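Local coordinates for K Homology domain-containing protein (Pyrococcus horikoshii, PDB 2E3U) that probably binds RNA through its KH domains and, as a Dim2p protein, is thought to act in processing preribosomal RNA, at residues Q34-K39 against A89-R94; K64-I69 against W77-K82. All coordinates share one frame; numbering follows the deposited sequence.

Interaction 1 (Q34-K39 against A89-R94); sequences QEEYVK and AVWKAR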
loop_
_atom_site.group_PDB
_atom_site.type_symbol
_atom_site.label_atom_id
_atom_site.label_comp_id
_atom_site.label_asym_id
_atom_site.label_seq_id
_atom_site.Cartn_x
_atom_site.Cartn_y
_atom_site.Cartn_z
ATOM N N GLN A 34 9.478 16.459 -14.161
ATOM C CA GLN A 34 9.439 15.046 -13.761
ATOM C C GLN A 34 8.029 14.498 -13.882
ATOM O O GLN A 34 7.067 15.173 -13.534
ATOM C CB GLN A 34 9.903 14.884 -12.318
ATOM C CG GLN A 34 10.338 13.505 -11.949
ATOM C CD GLN A 34 10.789 13.427 -10.486
ATOM O OE1 GLN A 34 11.047 14.452 -9.849
ATOM N NE2 GLN A 34 10.860 12.213 -9.949
ATOM N N GLU A 35 7.935 13.265 -14.379
ATOM C CA GLU A 35 6.684 12.582 -14.611
ATOM C C GLU A 35 6.775 11.122 -14.193
ATOM O O GLU A 35 7.633 10.382 -14.683
ATOM C CB GLU A 35 6.335 12.669 -16.112
ATOM C CG GLU A 35 4.914 12.256 -16.483
ATOM C CD GLU A 35 4.733 12.119 -18.000
ATOM O OE1 GLU A 35 4.796 10.967 -18.499
ATOM O OE2 GLU A 35 4.555 13.158 -18.700
ATOM N N GLU A 36 5.867 10.691 -13.314
ATOM C CA GLU A 36 5.700 9.256 -13.036
ATOM C C GLU A 36 4.374 8.776 -13.593
ATOM O O GLU A 36 3.345 9.454 -13.503
ATOM C CB GLU A 36 5.779 8.938 -11.537
ATOM C CG GLU A 36 7.053 9.400 -10.855
ATOM C CD GLU A 36 8.323 8.678 -11.347
ATOM O OE1 GLU A 36 8.254 7.432 -11.573
ATOM O OE2 GLU A 36 9.376 9.363 -11.493
ATOM N N TYR A 37 4.394 7.599 -14.183
ATOM C CA TYR A 37 3.180 7.078 -14.802
ATOM C C TYR A 37 2.823 5.773 -14.129
ATOM O O TYR A 37 3.663 4.884 -14.056
ATOM C CB TYR A 37 3.404 6.845 -16.300
ATOM C CG TYR A 37 2.436 5.880 -16.946
ATOM C CD1 TYR A 37 2.663 4.500 -16.912
ATOM C CD2 TYR A 37 1.316 6.346 -17.619
ATOM C CE1 TYR A 37 1.784 3.595 -17.525
ATOM C CE2 TYR A 37 0.429 5.460 -18.264
ATOM C CZ TYR A 37 0.670 4.088 -18.208
ATOM O OH TYR A 37 -0.204 3.214 -18.810
ATOM N N VAL A 38 1.588 5.640 -13.663
ATOM C CA VAL A 38 1.138 4.323 -13.149
ATOM C C VAL A 38 -0.240 3.909 -13.651
ATOM O O VAL A 38 -0.887 4.638 -14.376
ATOM C CB VAL A 38 1.199 4.217 -11.570
ATOM C CG1 VAL A 38 2.617 4.423 -11.061
ATOM C CG2 VAL A 38 0.221 5.160 -10.888
ATOM N N LYS A 39 -0.692 2.733 -13.242
ATOM C CA LYS A 39 -2.025 2.277 -13.591
ATOM C C LYS A 39 -2.592 1.607 -12.362
ATOM O O LYS A 39 -1.938 0.734 -11.796
ATOM C CB LYS A 39 -1.935 1.280 -14.765
ATOM C CG LYS A 39 -3.228 1.041 -15.543
ATOM C CD LYS A 39 -2.920 0.909 -17.042
ATOM C CE LYS A 39 -4.159 0.536 -17.847
ATOM N NZ LYS A 39 -3.866 0.026 -19.247
ATOM N N ALA A 89 9.233 13.964 -3.638
ATOM C CA ALA A 89 7.853 14.382 -3.555
ATOM C C ALA A 89 6.972 13.723 -4.613
ATOM O O ALA A 89 5.860 13.309 -4.319
ATOM C CB ALA A 89 7.740 15.911 -3.606
ATOM N N VAL A 90 7.493 13.597 -5.832
ATOM C CA VAL A 90 6.802 12.902 -6.922
ATOM C C VAL A 90 6.676 11.398 -6.650
ATOM O O VAL A 90 5.609 10.817 -6.851
ATOM C CB VAL A 90 7.558 13.178 -8.260
ATOM C CG1 VAL A 90 6.957 12.455 -9.444
ATOM C CG2 VAL A 90 7.595 14.695 -8.547
ATOM N N TRP A 91 7.783 10.757 -6.244
ATOM C CA TRP A 91 7.776 9.300 -5.918
ATOM C C TRP A 91 6.776 8.993 -4.814
ATOM O O TRP A 91 6.112 7.996 -4.864
ATOM C CB TRP A 91 9.180 8.782 -5.495
ATOM C CG TRP A 91 10.248 9.102 -6.470
ATOM C CD1 TRP A 91 10.105 9.254 -7.832
ATOM C CD2 TRP A 91 11.641 9.290 -6.186
ATOM N NE1 TRP A 91 11.317 9.528 -8.406
ATOM C CE2 TRP A 91 12.282 9.570 -7.427
ATOM C CE3 TRP A 91 12.410 9.256 -5.010
ATOM C CZ2 TRP A 91 13.670 9.841 -7.523
ATOM C CZ3 TRP A 91 13.785 9.546 -5.092
ATOM C CH2 TRP A 91 14.399 9.832 -6.346
ATOM N N LYS A 92 6.670 9.891 -3.833
ATOM C CA LYS A 92 5.780 9.706 -2.721
ATOM C C LYS A 92 4.326 9.852 -3.123
ATOM O O LYS A 92 3.470 9.078 -2.667
ATOM C CB LYS A 92 6.160 10.672 -1.574
ATOM C CG LYS A 92 7.312 10.140 -0.655
ATOM C CD LYS A 92 7.558 11.130 0.507
ATOM C CE LYS A 92 8.581 10.630 1.513
ATOM N NZ LYS A 92 8.408 9.192 1.912
ATOM N N ALA A 93 4.029 10.854 -3.954
ATOM C CA ALA A 93 2.693 10.957 -4.528
ATOM C C ALA A 93 2.365 9.724 -5.370
ATOM O O ALA A 93 1.257 9.224 -5.311
ATOM C CB ALA A 93 2.522 12.249 -5.362
ATOM N N ARG A 94 3.330 9.234 -6.148
ATOM C CA ARG A 94 3.088 8.070 -6.970
ATOM C C ARG A 94 2.760 6.838 -6.105
ATOM O O ARG A 94 1.845 6.059 -6.408
ATOM C CB ARG A 94 4.323 7.774 -7.837
ATOM C CG ARG A 94 4.216 6.411 -8.565
ATOM C CD ARG A 94 5.557 5.775 -8.843
ATOM N NE ARG A 94 6.300 5.518 -7.629
ATOM C CZ ARG A 94 7.632 5.577 -7.540
ATOM N NH1 ARG A 94 8.354 5.912 -8.586
ATOM N NH2 ARG A 94 8.245 5.304 -6.387
#

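Interaction 2 (K64-I69 against W77-K82); sequences KTKITI and WITSTK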
loop_
_atom_site.group_PDB
_atom_site.type_symbol
_atom_site.label_atom_id
_atom_site.label_comp_id
_atom_site.label_asym_id
_atom_site.label_seq_id
_atom_site.Cartn_x
_atom_site.Cartn_y
_atom_site.Cartn_z
ATOM N N LYS A 64 2.595 18.630 -3.471
ATOM C CA LYS A 64 2.884 19.744 -4.375
ATOM C C LYS A 64 3.166 19.221 -5.772
ATOM O O LYS A 64 4.105 19.648 -6.462
ATOM C CB LYS A 64 3.994 20.665 -3.842
ATOM C CG LYS A 64 3.695 21.279 -2.451
ATOM C CD LYS A 64 4.803 22.235 -1.990
ATOM C CE LYS A 64 4.951 22.253 -0.447
ATOM N NZ LYS A 64 5.843 21.122 0.048
ATOM N N THR A 65 2.306 18.282 -6.180
ATOM C CA THR A 65 2.372 17.676 -7.496
ATOM C C THR A 65 1.023 17.804 -8.189
ATOM O O THR A 65 0.005 18.175 -7.588
ATOM C CB THR A 65 2.750 16.178 -7.404
ATOM O OG1 THR A 65 1.771 15.487 -6.601
ATOM C CG2 THR A 65 4.205 16.007 -6.848
ATOM N N LYS A 66 1.012 17.482 -9.459
ATOM C CA LYS A 66 -0.223 17.489 -10.217
ATOM C C LYS A 66 -0.445 16.026 -10.505
ATOM O O LYS A 66 0.458 15.342 -10.964
ATOM C CB LYS A 66 -0.067 18.318 -11.503
ATOM C CG LYS A 66 -1.220 18.180 -12.504
ATOM C CD LYS A 66 -0.795 18.587 -13.912
ATOM C CE LYS A 66 -0.262 20.027 -13.993
ATOM N NZ LYS A 66 -1.330 21.033 -13.691
ATOM N N ILE A 67 -1.645 15.554 -10.202
ATOM C CA ILE A 67 -2.100 14.208 -10.534
ATOM C C ILE A 67 -3.116 14.278 -11.665
ATOM O O ILE A 67 -4.076 15.050 -11.607
ATOM C CB ILE A 67 -2.653 13.521 -9.236
ATOM C CG1 ILE A 67 -1.443 13.317 -8.285
ATOM C CG2 ILE A 67 -3.401 12.234 -9.554
ATOM C CD1 ILE A 67 -1.780 13.194 -6.850
ATOM N N THR A 68 -2.881 13.517 -12.727
ATOM C CA THR A 68 -3.807 13.510 -13.840
ATOM C C THR A 68 -4.354 12.105 -13.966
ATOM O O THR A 68 -3.585 11.161 -14.081
ATOM C CB THR A 68 -3.134 13.944 -15.164
ATOM O OG1 THR A 68 -2.513 15.220 -14.983
ATOM C CG2 THR A 68 -4.184 14.042 -16.308
ATOM N N ILE A 69 -5.677 11.960 -13.943
ATOM C CA ILE A 69 -6.282 10.631 -13.978
ATOM C C ILE A 69 -7.063 10.380 -15.274
ATOM O O ILE A 69 -7.854 11.215 -15.705
ATOM C CB ILE A 69 -7.172 10.386 -12.765
ATOM C CG1 ILE A 69 -6.412 10.706 -11.466
ATOM C CG2 ILE A 69 -7.695 8.907 -12.766
ATOM C CD1 ILE A 69 -7.269 10.711 -10.244
ATOM N N TRP A 77 -0.919 9.879 -14.083
ATOM C CA TRP A 77 0.320 10.624 -14.249
ATOM C C TRP A 77 0.576 11.533 -13.036
ATOM O O TRP A 77 -0.257 12.354 -12.681
ATOM C CB TRP A 77 0.265 11.480 -15.548
ATOM C CG TRP A 77 0.204 10.679 -16.797
ATOM C CD1 TRP A 77 1.254 10.355 -17.595
ATOM C CD2 TRP A 77 -0.976 10.112 -17.438
ATOM N NE1 TRP A 77 0.825 9.605 -18.654
ATOM C CE2 TRP A 77 -0.534 9.452 -18.598
ATOM C CE3 TRP A 77 -2.354 10.107 -17.137
ATOM C CZ2 TRP A 77 -1.414 8.761 -19.473
ATOM C CZ3 TRP A 77 -3.238 9.435 -18.011
ATOM C CH2 TRP A 77 -2.759 8.773 -19.169
ATOM N N ILE A 78 1.745 11.401 -12.423
ATOM C CA ILE A 78 2.144 12.249 -11.338
ATOM C C ILE A 78 3.246 13.159 -11.835
ATOM O O ILE A 78 4.330 12.701 -12.181
ATOM C CB ILE A 78 2.581 11.452 -10.072
ATOM C CG1 ILE A 78 1.470 10.503 -9.597
ATOM C CG2 ILE A 78 2.987 12.429 -8.939
ATOM C CD1 ILE A 78 1.490 9.055 -10.225
ATOM N N THR A 79 2.960 14.453 -11.887
ATOM C CA THR A 79 3.902 15.403 -12.464
ATOM C C THR A 79 4.328 16.484 -11.467
ATOM O O THR A 79 3.555 16.912 -10.603
ATOM C CB THR A 79 3.391 16.030 -13.805
ATOM O OG1 THR A 79 2.093 16.582 -13.605
ATOM C CG2 THR A 79 3.247 15.001 -14.888
ATOM N N SER A 80 5.579 16.922 -11.581
ATOM C CA SER A 80 6.051 17.925 -10.652
ATOM C C SER A 80 5.563 19.291 -11.138
ATOM O O SER A 80 5.203 19.429 -12.291
ATOM C CB SER A 80 7.576 17.867 -10.537
ATOM O OG SER A 80 8.159 18.273 -11.742
ATOM N N THR A 81 5.519 20.268 -10.234
ATOM C CA THR A 81 5.176 21.653 -10.538
ATOM C C THR A 81 6.341 22.550 -10.042
ATOM O O THR A 81 7.348 22.046 -9.514
ATOM C CB THR A 81 3.874 22.063 -9.840
ATOM O OG1 THR A 81 4.101 22.153 -8.432
ATOM C CG2 THR A 81 2.757 21.065 -10.090
ATOM N N LYS A 82 6.212 23.869 -10.179
ATOM C CA LYS A 82 7.225 24.753 -9.611
ATOM C C LYS A 82 7.343 24.641 -8.080
ATOM O O LYS A 82 8.397 24.937 -7.520
ATOM C CB LYS A 82 7.046 26.224 -10.076
ATOM C CG LYS A 82 5.688 26.863 -9.783
ATOM C CD LYS A 82 5.593 28.276 -10.396
ATOM C CE LYS A 82 4.235 28.508 -11.035
ATOM N NZ LYS A 82 3.145 28.803 -10.043
HETATM O O HOH W 1 0.135 14.866 -13.840
#

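Interaction 1 (Q34-K39 against A89-R94)
Glu36 and Arg94 are brought together by different first torsions: Glu36 puts CG anti to its carbonyl carbon (chi1 -56°), while Arg94 puts CG anti to its backbone N (chi1 171°). The first of these sets Glu36 CG against Val90 CG1 at 3.4 Å, and the bend at chi2 turns CD off the line of the chain; the carboxylate then meets Trp91 with one oxygen and Arg94 with the other. In the loose salt bridge that results, Arg94 NH1 gives a weak hydrogen bond to Glu36 OE1 over 3.4 Å; OE1 lies at the edge of the guanidinium, in its plane, yet the carboxylate stands almost square to it (87° between planes). One face of the guanidinium is backed by Trp91 CA, centred 4.0 Å above the plane. The other carboxylate oxygen, Glu36 OE2, sits in the plane of the Trp91 ring, 3.7 Å from Trp91 NE1. Gln34 reaches the same tryptophan with an extended chain, its NE2 modelled 3.1 Å from Trp91 NE1; both are donors, so no hydrogen bond forms. The Gln34 amide passes Val90, the two side chains pointing opposite ways, with Gln34 OE1 3.7 Å from Val90 CG2. At the far end, Val38 CG1 lies 3.6 Å from Arg94 CG, the two side chains crossing at about a right angle. Strand 35-39 and the 89-94 part of helix 87-101 run nearly parallel. The strand bonds through its backbone to strand 75-80, Val38 reaches Val97 and Leu98 of the helix, and Val90 and Ala93 touch Thr65 of strand 65-69.

Interaction 2 (K64-I69 against W77-K82)
Lys66 and Thr79 face each other as an antiparallel hydrogen-bonded pair, their side chains side by side and pointing the same way. Going outward along the lysine, CB starts 3.5 Å from Thr79 OG1, CG passes the same oxygen, and CD comes back to 3.5 Å from it. CE is the last atom near OG1; the chain bends at chi3, which sets CE, and again at chi4, which turns NZ away from the threonine. The backbones are tied by two nearly straight bonds, Lys66 N to Thr79 O and Thr79 N to Lys66 O, each 2.8 Å. Thr68 and Trp77 form the next such pair, with Thr68 N 2.9 Å from Trp77 O and the return bond from Trp77 N. The edge of the indole also meets Thr68 O, in the ring plane, at CE3. One water ties the two pairs together, donating to Lys66 O and Trp77 O and bonding the hydroxyls of Thr68 and Thr79. On the other face Ile67 and Ile78 meet through their CG1 atoms, 4.3 Å apart, Ile78 against Ala93 and Arg94 of helix 87-101, Ile67 against Ile59 of helix 54-63. At the open end of the strands Thr81 OG1 donates to Lys64 O over 3.2 Å, from well above the carbonyl plane, and also bonds Glu83 N; Thr84 OG1 bonds the same carbonyl. An alanine at Thr81 would probably cost Lys64 O one of its donors and Glu83 N its hydroxyl partner, letting the turn after the strand shift. Lys64, the first residue beyond helix 54-63, leaves helical angles with a positive phi and leads toward the strand. Strands 65-69 and 75-80 make the beta hairpin of a type I KH domain, joined by that fold's variable loop.

In the fold
Interactions 1 and 2 share one three-stranded sheet, with their centres about 8 Å apart. Strand 75-80 lies in the middle, joining the hairpin to edge strand 35-39 by probable hydrogen bonds from Ile78 N to Glu36 O (2.7 Å) and Ser80 N to Gln34 O (3.0 Å). Ala93 CB of the helix packs 3.5 Å from Thr65 OG1, while on the opposite face Tyr37 and Trp77 meet edge-to-face. Both belong to the beta-alpha-alpha-beta-beta-alpha fold of a type I KH domain. In other such domains nucleic acid lies in a groove bordered by the first two helices, their GXXG loop, the second strand and the variable loop; strand 65-69 would be that strand here, if RNA binds likewise.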